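Single-stranded DNA-binding protein (PDB 5ODK) probably binds single-stranded DNA during replication of the Enterobacter phage Enc34, using an OB fold. Local coordinates at residues 138-149 with 166-177. Residues are numbered along the deposited sequence; the frame is centred on the assembly and turned at random.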
loop_
_atom_site.group_PDB
_atom_site.type_symbol
_atom_site.label_atom_id
_atom_site.label_comp_id
_atom_site.label_asym_id
_atom_site.label_seq_id
_atom_site.Cartn_x
_atom_site.Cartn_y
_atom_site.Cartn_z
ATOM N N GLU A 138 -16.464 4.880 5.454
ATOM C CA GLU A 138 -16.472 3.805 4.450
ATOM C C GLU A 138 -15.290 2.861 4.665
ATOM O O GLU A 138 -15.435 1.639 4.614
ATOM C CB GLU A 138 -16.377 4.389 3.023
ATOM C CG GLU A 138 -16.339 3.406 1.834
ATOM C CD GLU A 138 -17.697 2.899 1.431
ATOM O OE1 GLU A 138 -18.709 3.540 1.818
ATOM O OE2 GLU A 138 -17.740 1.875 0.722
ATOM N N ILE A 139 -14.113 3.439 4.824
ATOM C CA ILE A 139 -12.862 2.646 4.891
ATOM C C ILE A 139 -12.268 2.807 6.297
ATOM O O ILE A 139 -11.514 3.724 6.599
ATOM C CB ILE A 139 -11.915 3.000 3.723
ATOM C CG1 ILE A 139 -12.610 2.635 2.400
ATOM C CG2 ILE A 139 -10.590 2.257 3.873
ATOM C CD1 ILE A 139 -11.894 3.103 1.171
ATOM N N TYR A 140 -12.626 1.874 7.160
ATOM C CA TYR A 140 -12.203 1.871 8.545
ATOM C C TYR A 140 -11.130 0.800 8.718
ATOM O O TYR A 140 -11.134 -0.201 8.001
ATOM C CB TYR A 140 -13.418 1.635 9.472
ATOM C CG TYR A 140 -14.213 0.410 9.096
ATOM C CD1 TYR A 140 -15.237 0.470 8.167
ATOM C CD2 TYR A 140 -13.885 -0.835 9.609
ATOM C CE1 TYR A 140 -15.898 -0.659 7.743
ATOM C CE2 TYR A 140 -14.550 -1.979 9.202
ATOM C CZ TYR A 140 -15.556 -1.889 8.267
ATOM O OH TYR A 140 -16.201 -3.004 7.847
ATOM N N GLY A 141 -10.297 0.951 9.742
ATOM C CA GLY A 141 -9.285 -0.055 10.029
ATOM C C GLY A 141 -9.975 -1.367 10.330
ATOM O O GLY A 141 -10.870 -1.426 11.189
ATOM N N GLY A 142 -9.570 -2.422 9.624
ATOM C CA GLY A 142 -10.185 -3.724 9.755
ATOM C C GLY A 142 -10.969 -4.170 8.537
ATOM O O GLY A 142 -11.223 -5.352 8.382
ATOM N N CYS A 143 -11.410 -3.231 7.699
ATOM C CA CYS A 143 -12.044 -3.601 6.452
ATOM C C CYS A 143 -11.025 -4.099 5.428
ATOM O O CYS A 143 -9.817 -3.905 5.610
ATOM C CB CYS A 143 -12.963 -2.506 5.893
ATOM S SG CYS A 143 -12.094 -1.209 5.007
ATOM N N TRP A 144 -11.524 -4.706 4.356
ATOM C CA TRP A 144 -10.670 -5.177 3.260
ATOM C C TRP A 144 -10.785 -4.238 2.087
ATOM O O TRP A 144 -11.872 -3.724 1.765
ATOM C CB TRP A 144 -11.075 -6.581 2.846
ATOM C CG TRP A 144 -10.849 -7.571 3.949
ATOM C CD1 TRP A 144 -11.616 -7.771 5.052
ATOM C CD2 TRP A 144 -9.754 -8.507 4.066
ATOM N NE1 TRP A 144 -11.071 -8.734 5.856
ATOM C CE2 TRP A 144 -9.910 -9.185 5.283
ATOM C CE3 TRP A 144 -8.641 -8.790 3.271
ATOM C CZ2 TRP A 144 -9.009 -10.171 5.720
ATOM C CZ3 TRP A 144 -7.727 -9.748 3.703
ATOM C CH2 TRP A 144 -7.922 -10.430 4.920
ATOM N N VAL A 145 -9.663 -4.030 1.420
ATOM C CA VAL A 145 -9.490 -3.099 0.314
ATOM C C VAL A 145 -8.624 -3.699 -0.770
ATOM O O VAL A 145 -7.978 -4.736 -0.569
ATOM C CB VAL A 145 -8.842 -1.763 0.796
ATOM C CG1 VAL A 145 -9.702 -1.130 1.885
ATOM C CG2 VAL A 145 -7.413 -1.955 1.276
ATOM N N SER A 146 -8.565 -3.018 -1.896
ATOM C CA SER A 146 -7.516 -3.177 -2.882
ATOM C C SER A 146 -6.893 -1.828 -3.089
ATOM O O SER A 146 -7.566 -0.807 -2.993
ATOM C CB SER A 146 -8.052 -3.747 -4.188
ATOM O OG SER A 146 -8.586 -5.015 -3.945
ATOM N N SER A 147 -5.603 -1.765 -3.338
ATOM C CA SER A 147 -4.914 -0.478 -3.377
ATOM C C SER A 147 -3.860 -0.455 -4.452
ATOM O O SER A 147 -3.166 -1.476 -4.663
ATOM C CB SER A 147 -4.298 -0.201 -2.009
ATOM O OG SER A 147 -3.554 0.998 -1.941
ATOM N N VAL A 148 -3.694 0.680 -5.100
ATOM C CA VAL A 148 -2.595 0.922 -6.027
ATOM C C VAL A 148 -1.559 1.803 -5.360
ATOM O O VAL A 148 -1.878 2.882 -4.824
ATOM C CB VAL A 148 -3.061 1.517 -7.373
ATOM C CG1 VAL A 148 -1.867 1.746 -8.280
ATOM C CG2 VAL A 148 -4.062 0.608 -8.042
ATOM N N ILE A 149 -0.322 1.297 -5.405
ATOM C CA ILE A 149 0.828 1.949 -4.823
ATOM C C ILE A 149 1.949 2.030 -5.858
ATOM O O ILE A 149 1.880 1.376 -6.913
ATOM C CB ILE A 149 1.323 1.201 -3.547
ATOM C CG1 ILE A 149 1.806 -0.223 -3.882
ATOM C CG2 ILE A 149 0.224 1.158 -2.493
ATOM C CD1 ILE A 149 2.481 -0.923 -2.732
ATOM N N LEU A 166 0.887 6.138 -2.078
ATOM C CA LEU A 166 -0.489 5.655 -2.001
ATOM C C LEU A 166 -1.310 6.370 -3.036
ATOM O O LEU A 166 -1.524 7.575 -2.912
ATOM C CB LEU A 166 -1.046 5.908 -0.613
ATOM C CG LEU A 166 -2.477 5.451 -0.375
ATOM C CD1 LEU A 166 -2.625 3.972 -0.597
ATOM C CD2 LEU A 166 -2.923 5.836 1.020
ATOM N N LEU A 167 -1.799 5.651 -4.055
ATOM C CA LEU A 167 -2.444 6.297 -5.207
ATOM C C LEU A 167 -3.932 6.014 -5.315
ATOM O O LEU A 167 -4.675 6.890 -5.796
ATOM C CB LEU A 167 -1.706 5.952 -6.485
ATOM C CG LEU A 167 -0.276 6.472 -6.361
ATOM C CD1 LEU A 167 0.731 5.683 -7.107
ATOM C CD2 LEU A 167 -0.129 7.930 -6.530
ATOM N N SER A 168 -4.397 4.876 -4.833
ATOM C CA SER A 168 -5.831 4.591 -4.794
ATOM C C SER A 168 -6.131 3.576 -3.728
ATOM O O SER A 168 -5.290 2.709 -3.430
ATOM C CB SER A 168 -6.305 4.146 -6.144
ATOM O OG SER A 168 -5.888 2.875 -6.481
ATOM N N VAL A 169 -7.338 3.633 -3.162
ATOM C CA VAL A 169 -7.862 2.637 -2.249
ATOM C C VAL A 169 -9.300 2.364 -2.650
ATOM O O VAL A 169 -10.077 3.313 -2.771
ATOM C CB VAL A 169 -7.809 3.079 -0.797
ATOM C CG1 VAL A 169 -8.327 1.992 0.125
ATOM C CG2 VAL A 169 -6.383 3.461 -0.412
ATOM N N LEU A 170 -9.651 1.106 -2.824
ATOM C CA LEU A 170 -10.981 0.612 -3.201
ATOM C C LEU A 170 -11.496 -0.277 -2.086
ATOM O O LEU A 170 -10.860 -1.265 -1.744
ATOM C CB LEU A 170 -10.903 -0.207 -4.492
ATOM C CG LEU A 170 -12.101 -1.078 -4.878
ATOM C CD1 LEU A 170 -13.346 -0.255 -5.149
ATOM C CD2 LEU A 170 -11.791 -1.998 -6.049
ATOM N N LYS A 171 -12.669 0.050 -1.532
ATOM C CA LYS A 171 -13.282 -0.808 -0.551
ATOM C C LYS A 171 -13.741 -2.114 -1.205
ATOM O O LYS A 171 -14.365 -2.087 -2.255
ATOM C CB LYS A 171 -14.460 -0.130 0.119
ATOM C CG LYS A 171 -15.036 -1.011 1.201
ATOM C CD LYS A 171 -15.633 -0.335 2.305
ATOM C CE LYS A 171 -16.071 -1.304 3.385
ATOM N NZ LYS A 171 -17.129 -0.557 4.062
ATOM N N ARG A 172 -13.406 -3.237 -0.569
ATOM C CA ARG A 172 -13.772 -4.556 -1.042
ATOM C C ARG A 172 -14.750 -5.305 -0.159
ATOM O O ARG A 172 -15.661 -5.941 -0.690
ATOM C CB ARG A 172 -12.515 -5.407 -1.218
ATOM C CG ARG A 172 -11.606 -4.972 -2.344
ATOM C CD ARG A 172 -12.152 -5.269 -3.713
ATOM N NE ARG A 172 -12.102 -6.707 -3.946
ATOM C CZ ARG A 172 -12.767 -7.355 -4.881
ATOM N NH1 ARG A 172 -13.584 -6.711 -5.719
ATOM N NH2 ARG A 172 -12.602 -8.663 -4.957
ATOM N N LYS A 173 -14.542 -5.317 1.151
ATOM C CA LYS A 173 -15.393 -6.098 2.053
ATOM C C LYS A 173 -15.371 -5.518 3.444
ATOM O O LYS A 173 -14.350 -5.003 3.875
ATOM C CB LYS A 173 -14.872 -7.536 2.137
ATOM C CG LYS A 173 -15.857 -8.581 2.627
ATOM C CD LYS A 173 -15.268 -9.991 2.557
ATOM C CE LYS A 173 -13.899 -10.077 3.229
ATOM N NZ LYS A 173 -13.540 -11.418 3.755
ATOM N N ASP A 174 -16.507 -5.588 4.140
ATOM C CA ASP A 174 -16.543 -5.257 5.545
ATOM C C ASP A 174 -15.999 -6.413 6.382
ATOM O O ASP A 174 -16.080 -7.581 5.990
ATOM C CB ASP A 174 -17.972 -4.920 5.963
ATOM C CG ASP A 174 -18.415 -3.559 5.425
ATOM O OD1 ASP A 174 -17.755 -2.554 5.788
ATOM O OD2 ASP A 174 -19.379 -3.528 4.627
ATOM N N ASP A 175 -15.450 -6.066 7.539
ATOM C CA ASP A 175 -14.997 -7.061 8.525
ATOM C C ASP A 175 -14.935 -6.365 9.886
ATOM O O ASP A 175 -15.270 -5.186 10.005
ATOM C CB ASP A 175 -13.639 -7.658 8.075
ATOM C CG ASP A 175 -13.275 -8.987 8.727
ATOM O OD1 ASP A 175 -13.966 -9.442 9.655
ATOM O OD2 ASP A 175 -12.228 -9.526 8.274
ATOM N N GLU A 176 -14.573 -7.098 10.921
ATOM C CA GLU A 176 -14.509 -6.552 12.268
ATOM C C GLU A 176 -13.541 -5.368 12.336
ATOM O O GLU A 176 -12.405 -5.498 11.887
ATOM C CB GLU A 176 -14.102 -7.639 13.278
ATOM C CG GLU A 176 -14.084 -7.198 14.744
ATOM C CD GLU A 176 -15.453 -6.929 15.337
ATOM O OE1 GLU A 176 -16.464 -7.465 14.825
ATOM O OE2 GLU A 176 -15.511 -6.178 16.343
ATOM N N PRO A 177 -13.993 -4.214 12.862
ATOM C CA PRO A 177 -13.053 -3.094 13.009
ATOM C C PRO A 177 -11.940 -3.367 14.006
ATOM O O PRO A 177 -12.163 -3.976 15.044
ATOM C CB PRO A 177 -13.936 -1.931 13.504
ATOM C CG PRO A 177 -15.309 -2.334 13.155
ATOM C CD PRO A 177 -15.357 -3.827 13.257
HETATM O O HOH W 1 -19.020 -0.190 2.121
HETATM O O HOH W 2 -7.492 0.858 -5.646
#
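The indole of W144 is overlapped on one face by the end of K173, whose NZ lies 4.4 Å from the centroid of the five-membered ring in a cation-pi contact. At the ring's edge W144 NE1 donates a nearly straight bond of 2.8 Å to D175 OD2, in the indole plane and onto the anti lone pair, with the carboxylate turned only 17° from the ring. Together the two contacts probably limit rotation of the indole.

K171 runs out extended, CG opposite the backbone N (chi1 -177°), past I139 and E138. K171 NZ is gripped by E138 O at 2.8 Å, by D174 OD1 in a salt bridge, and by a water shared with E138 OE2. D174 OD1 also accepts from Y140 OH at 2.6 Å, its carboxylate almost coplanar with the phenol; the two donors probably stabilise its negative charge.

Between strands 144-149 and 166-173, antiparallel pairing is interrupted by two classic beta bulges: the backbone N atoms of R172 and K173 both donate to W144 O, those of L167 and S168 to V148 O. S147 OG reaches S168 O at 2.9 Å, while V145 CG1 packs against V169 CG1.

These segments form the open end of the OB-fold hairpin 144-156/159-173: strand 28-34 flanks the segment around C143 and V145, strand 23-26 takes over from S147, V145 and S147 pack on L53 of strand 49-56, and E138 closes helix 132-138 beside K171.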